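Local coordinates for nuclear protein localization protein 4 homolog (Drosophila melanogaster, PDB 4RV0) that probably works in a complex that binds ubiquitinated proteins and helps misfolded proteins leave the endoplasmic reticulum for destruction by the proteasome, at residues I10-Q15 against T69-G74; K32-S37 against T57-S62. All coordinates share one frame; numbering follows the deposited sequence.

Overall arrangement
In this N-terminal ubiquitin-like domain of Npl4, the two contacts differ in how far they are buried. Contact 1 is largely buried and joins strand 10-16 to the turn leading into strand 76-80, through three hydrogen bonds that involve backbone atoms; its polar side also faces another protein of the complex. Contact 2, half exposed and untouched by other chains of the assembly, fits helix 31-41 against the loop before helix 67-70, mostly by shape, with one tyrosine hydroxyl bond between its segments. Their apolar sides meet in the common core, where Leu71 CD1 lies 3.8 Å from Leu34 CD2 and also packs on Leu59.

Contact 1 (I10-Q15 against T69-G74); sequences ILIRVQ and TSLRHG
The turn that delivers the chain into the last strand of a ubiquitin-like beta-grasp fold closes here on the first strand, 10-16. Leu11 is gripped at both ends of its backbone by two consecutive residues. Its N-H meets His73 close to the plane of the imidazole, with Leu11 N 3.0 Å from His73 ND1 and a fairly straight 155° at the hydrogen; a CG anti to the backbone N brings the ring alongside. The Leu11 carbonyl receives the next N-H, Gly74 N to Leu11 O being 2.7 Å. Gly74, with phi and psi of 88° and -3°, sits where a CB would jam against the preceding carbonyl. The Arg13 chain, bent at chi2 and chi3, carries its guanidinium edge to the turn, and Arg13 NH1 meets Gly74 O at 2.7 Å, nearly along the C=O axis. The NH2 of the same group forms a salt bridge with an acidic side chain of another protein, so the turn probably helps hold a side chain that also reaches that partner. An alanine in place of Arg13 would remove the guanidinium and would probably leave the turn less firmly held and the interface weaker. Ile10 slides past His73, its CB 3.7 Å from His73 ND1, while on the inner side Ile12 crosses Leu71 at about a right angle, with Ile12 CD1 3.8 Å from Leu71 CB. Backbone bonds of Arg13 to Asp75 and Val77 carry the pairing onward into the parallel central strands, 10-16 beside 76-80, characteristic of the beta-grasp.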
loop_
_atom_site.group_PDB
_atom_site.type_symbol
_atom_site.label_atom_id
_atom_site.label_comp_id
_atom_site.label_asym_id
_atom_site.label_seq_id
_atom_site.Cartn_x
_atom_site.Cartn_y
_atom_site.Cartn_z
ATOM N N ILE B 10 10.840 -4.446 18.145
ATOM C CA ILE B 10 10.073 -3.504 17.335
ATOM C C ILE B 10 9.861 -4.051 15.919
ATOM O O ILE B 10 10.457 -5.065 15.526
ATOM C CB ILE B 10 10.739 -2.108 17.254
ATOM C CG1 ILE B 10 12.079 -2.188 16.525
ATOM C CG2 ILE B 10 10.883 -1.489 18.650
ATOM C CD1 ILE B 10 12.646 -0.838 16.165
ATOM N N LEU B 11 9.005 -3.376 15.159
ATOM C CA LEU B 11 8.714 -3.779 13.795
ATOM C C LEU B 11 9.380 -2.836 12.815
ATOM O O LEU B 11 9.166 -1.614 12.865
ATOM C CB LEU B 11 7.195 -3.821 13.540
ATOM C CG LEU B 11 6.856 -3.788 12.041
ATOM C CD1 LEU B 11 7.290 -5.075 11.369
ATOM C CD2 LEU B 11 5.392 -3.563 11.781
ATOM N N ILE B 12 10.185 -3.397 11.919
ATOM C CA ILE B 12 10.739 -2.624 10.812
ATOM C C ILE B 12 10.169 -3.172 9.516
ATOM O O ILE B 12 10.231 -4.387 9.266
ATOM C CB ILE B 12 12.274 -2.683 10.746
ATOM C CG1 ILE B 12 12.889 -2.083 12.014
ATOM C CG2 ILE B 12 12.773 -1.953 9.506
ATOM C CD1 ILE B 12 12.476 -0.632 12.273
ATOM N N ARG B 13 9.615 -2.286 8.694
ATOM C CA ARG B 13 9.008 -2.705 7.439
ATOM C C ARG B 13 9.966 -2.466 6.291
ATOM O O ARG B 13 10.513 -1.377 6.135
ATOM C CB ARG B 13 7.696 -1.967 7.196
ATOM C CG ARG B 13 6.673 -2.155 8.302
ATOM C CD ARG B 13 6.070 -0.789 8.694
ATOM N NE ARG B 13 5.074 -0.382 7.723
ATOM C CZ ARG B 13 4.765 0.867 7.379
ATOM N NH1 ARG B 13 5.374 1.911 7.920
ATOM N NH2 ARG B 13 3.816 1.062 6.472
ATOM N N VAL B 14 10.163 -3.496 5.483
ATOM C CA VAL B 14 11.079 -3.389 4.361
ATOM C C VAL B 14 10.327 -3.426 3.048
ATOM O O VAL B 14 9.787 -4.465 2.679
ATOM C CB VAL B 14 12.107 -4.514 4.362
ATOM C CG1 VAL B 14 13.055 -4.339 3.165
ATOM C CG2 VAL B 14 12.856 -4.559 5.691
ATOM N N GLN B 15 10.305 -2.297 2.354
ATOM C CA GLN B 15 9.693 -2.206 1.032
ATOM C C GLN B 15 10.669 -2.643 -0.052
ATOM O O GLN B 15 11.777 -2.119 -0.152
ATOM C CB GLN B 15 9.217 -0.780 0.766
ATOM C CG GLN B 15 8.636 -0.526 -0.643
ATOM C CD GLN B 15 7.233 -1.082 -0.832
ATOM O OE1 GLN B 15 6.253 -0.474 -0.411
ATOM N NE2 GLN B 15 7.131 -2.236 -1.482
ATOM N N THR B 69 18.644 3.685 17.341
ATOM C CA THR B 69 19.100 5.065 17.236
ATOM C C THR B 69 18.617 5.727 15.945
ATOM O O THR B 69 18.333 6.930 15.923
ATOM C CB THR B 69 20.639 5.211 17.389
ATOM O OG1 THR B 69 21.318 4.542 16.317
ATOM C CG2 THR B 69 21.104 4.647 18.730
ATOM N N SER B 70 18.510 4.943 14.875
ATOM C CA SER B 70 18.071 5.486 13.587
ATOM C C SER B 70 16.628 5.119 13.217
ATOM O O SER B 70 16.051 5.715 12.304
ATOM C CB SER B 70 19.039 5.074 12.468
ATOM O OG SER B 70 19.279 3.676 12.469
ATOM N N LEU B 71 16.040 4.152 13.916
ATOM C CA LEU B 71 14.718 3.659 13.527
ATOM C C LEU B 71 13.763 3.569 14.695
ATOM O O LEU B 71 14.159 3.284 15.826
ATOM C CB LEU B 71 14.841 2.276 12.887
ATOM C CG LEU B 71 15.693 2.171 11.623
ATOM C CD1 LEU B 71 16.040 0.710 11.338
ATOM C CD2 LEU B 71 14.953 2.786 10.441
ATOM N N ARG B 72 12.490 3.801 14.397
ATOM C CA ARG B 72 11.421 3.668 15.366
ATOM C C ARG B 72 10.459 2.555 14.966
ATOM O O ARG B 72 10.365 2.200 13.788
ATOM C CB ARG B 72 10.702 5.012 15.474
ATOM C CG ARG B 72 11.650 6.135 15.926
ATOM C CD ARG B 72 10.953 7.473 15.964
ATOM N NE ARG B 72 9.910 7.523 16.978
ATOM C CZ ARG B 72 9.273 8.634 17.329
ATOM N NH1 ARG B 72 9.576 9.787 16.737
ATOM N NH2 ARG B 72 8.331 8.595 18.265
ATOM N N HIS B 73 9.745 2.018 15.949
ATOM C CA HIS B 73 8.737 0.988 15.721
ATOM C C HIS B 73 7.794 1.360 14.573
ATOM O O HIS B 73 7.181 2.429 14.583
ATOM C CB HIS B 73 7.919 0.777 16.987
ATOM C CG HIS B 73 6.849 -0.252 16.847
ATOM N ND1 HIS B 73 7.118 -1.575 16.578
ATOM C CD2 HIS B 73 5.498 -0.153 16.930
ATOM C CE1 HIS B 73 5.984 -2.251 16.519
ATOM N NE2 HIS B 73 4.986 -1.409 16.722
ATOM N N GLY B 74 7.683 0.479 13.583
ATOM C CA GLY B 74 6.790 0.721 12.460
ATOM C C GLY B 74 7.395 1.505 11.309
ATOM O O GLY B 74 6.720 1.729 10.299
#

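Contact 2 (K32-S37 against T57-S62)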
loop_
_atom_site.group_PDB
_atom_site.type_symbol
_atom_site.label_atom_id
_atom_site.label_comp_id
_atom_site.label_asym_id
_atom_site.label_seq_id
_atom_site.Cartn_x
_atom_site.Cartn_y
_atom_site.Cartn_z
ATOM N N LYS B 32 23.725 -4.211 11.225
ATOM C CA LYS B 32 24.122 -5.428 10.519
ATOM C C LYS B 32 23.149 -6.564 10.755
ATOM O O LYS B 32 22.844 -7.328 9.836
ATOM C CB LYS B 32 25.533 -5.904 10.885
ATOM C CG LYS B 32 25.851 -7.242 10.199
ATOM C CD LYS B 32 27.296 -7.647 10.326
ATOM C CE LYS B 32 27.567 -8.988 9.656
ATOM N NZ LYS B 32 26.884 -10.162 10.267
ATOM N N HIS B 33 22.662 -6.684 11.983
ATOM C CA HIS B 33 21.697 -7.722 12.282
ATOM C C HIS B 33 20.423 -7.529 11.474
ATOM O O HIS B 33 19.808 -8.506 11.049
ATOM C CB HIS B 33 21.405 -7.800 13.782
ATOM C CG HIS B 33 20.475 -8.915 14.152
ATOM N ND1 HIS B 33 19.397 -8.735 14.978
ATOM C CD2 HIS B 33 20.463 -10.219 13.788
ATOM C CE1 HIS B 33 18.750 -9.888 15.124
ATOM N NE2 HIS B 33 19.382 -10.797 14.399
ATOM N N LEU B 34 20.032 -6.274 11.255
ATOM C CA LEU B 34 18.868 -5.974 10.422
ATOM C C LEU B 34 19.125 -6.472 9.006
ATOM O O LEU B 34 18.280 -7.145 8.403
ATOM C CB LEU B 34 18.554 -4.475 10.418
ATOM C CG LEU B 34 17.393 -3.978 9.545
ATOM C CD1 LEU B 34 16.057 -4.608 9.940
ATOM C CD2 LEU B 34 17.293 -2.445 9.611
ATOM N N TYR B 35 20.307 -6.157 8.488
ATOM C CA TYR B 35 20.704 -6.623 7.162
ATOM C C TYR B 35 20.697 -8.150 7.091
ATOM O O TYR B 35 20.178 -8.731 6.133
ATOM C CB TYR B 35 22.065 -6.059 6.766
ATOM C CG TYR B 35 22.026 -4.688 6.110
ATOM C CD1 TYR B 35 22.074 -4.562 4.736
ATOM C CD2 TYR B 35 21.952 -3.523 6.875
ATOM C CE1 TYR B 35 22.057 -3.310 4.125
ATOM C CE2 TYR B 35 21.935 -2.262 6.277
ATOM C CZ TYR B 35 21.982 -2.168 4.899
ATOM O OH TYR B 35 21.963 -0.931 4.280
ATOM N N ASP B 36 21.273 -8.798 8.103
ATOM C CA ASP B 36 21.283 -10.259 8.157
ATOM C C ASP B 36 19.855 -10.809 8.223
ATOM O O ASP B 36 19.537 -11.813 7.585
ATOM C CB ASP B 36 22.107 -10.786 9.353
ATOM C CG ASP B 36 23.619 -10.576 9.191
ATOM O OD1 ASP B 36 24.103 -10.548 8.037
ATOM O OD2 ASP B 36 24.326 -10.464 10.229
ATOM N N SER B 37 19.008 -10.161 9.014
ATOM C CA SER B 37 17.608 -10.554 9.132
ATOM C C SER B 37 16.888 -10.465 7.781
ATOM O O SER B 37 16.128 -11.365 7.402
ATOM C CB SER B 37 16.902 -9.674 10.158
ATOM O OG SER B 37 17.500 -9.815 11.429
ATOM N N THR B 57 19.569 8.287 1.693
ATOM C CA THR B 57 20.232 8.030 2.950
ATOM C C THR B 57 20.337 6.525 3.172
ATOM O O THR B 57 19.359 5.860 3.512
ATOM C CB THR B 57 19.466 8.706 4.092
ATOM O OG1 THR B 57 19.149 10.051 3.702
ATOM C CG2 THR B 57 20.294 8.729 5.362
ATOM N N GLU B 58 21.526 5.983 2.936
ATOM C CA GLU B 58 21.757 4.562 3.144
ATOM C C GLU B 58 21.946 4.263 4.624
ATOM O O GLU B 58 22.614 5.007 5.342
ATOM C CB GLU B 58 22.969 4.084 2.334
ATOM C CG GLU B 58 23.202 2.579 2.391
ATOM C CD GLU B 58 24.289 2.105 1.431
ATOM O OE1 GLU B 58 24.690 2.872 0.526
ATOM O OE2 GLU B 58 24.741 0.951 1.584
ATOM N N LEU B 59 21.303 3.191 5.074
ATOM C CA LEU B 59 21.556 2.593 6.373
ATOM C C LEU B 59 22.845 1.773 6.261
ATOM O O LEU B 59 22.981 0.946 5.356
ATOM C CB LEU B 59 20.395 1.682 6.774
ATOM C CG LEU B 59 19.054 2.223 7.299
ATOM C CD1 LEU B 59 18.177 2.783 6.200
ATOM C CD2 LEU B 59 18.301 1.113 7.998
ATOM N N GLN B 60 23.806 2.027 7.142
ATOM C CA GLN B 60 25.092 1.326 7.084
ATOM C C GLN B 60 25.059 -0.065 7.725
ATOM O O GLN B 60 24.695 -0.205 8.892
ATOM C CB GLN B 60 26.192 2.179 7.729
ATOM C CG GLN B 60 26.339 3.545 7.085
ATOM C CD GLN B 60 26.544 3.466 5.591
ATOM O OE1 GLN B 60 25.736 3.983 4.818
ATOM N NE2 GLN B 60 27.643 2.850 5.172
ATOM N N ALA B 61 25.448 -1.089 6.971
ATOM C CA ALA B 61 25.588 -2.431 7.536
ATOM C C ALA B 61 26.639 -2.440 8.660
ATOM O O ALA B 61 27.836 -2.536 8.388
ATOM C CB ALA B 61 25.967 -3.417 6.444
ATOM N N SER B 62 26.162 -2.364 9.906
ATOM C CA SER B 62 26.960 -2.141 11.130
ATOM C C SER B 62 28.061 -3.244 11.433
ATOM O O SER B 62 28.764 -3.597 10.483
ATOM C CB SER B 62 25.960 -1.866 12.264
ATOM O OG SER B 62 25.680 -0.481 12.364
#
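Tyr35 is the largest projection from helix 31-41 toward the loop 57-62, and the loop bends round it. The Ala61 methyl sits over one face of the ring in a CH-pi contact: Ala61 CB lies 4.1 Å from the centroid of the Tyr35 ring, only 11° off its normal. At the far end the hydroxyl reaches the loop backbone, Tyr35 OH to Leu59 O being a very short 2.4 Å, with the donor 27° out of the carbonyl plane. Since Tyr35 OH is also hydrogen-bonded to Leu49 N, and Leu59 pairs through its backbone with Leu49, the hydroxyl ties helix, loop and strand 48-50 together. In the beta-grasp the helix lies across one face of the sheet, and here the long connection before helix 67-70 closes over one edge of the core. Deeper in, Leu34 and Leu59 cross obliquely, tip against tip, with Leu34 CD2 4.0 Å from Leu59 CD2; Leu34 reaches there with CG anti to the backbone N. At the Lys32 end the two backbones run nearest each other, and Ser62 tucks its CB against the helix at 3.4 Å from Lys32 N, while Lys32 CB rests on the Ser62 backbone. The rest of the lysine runs extended away from the loop before its last torsion places Lys32 NZ 2.6 Å from Asp36 OD2, on the syn lone pair, in a salt bridge one turn further along.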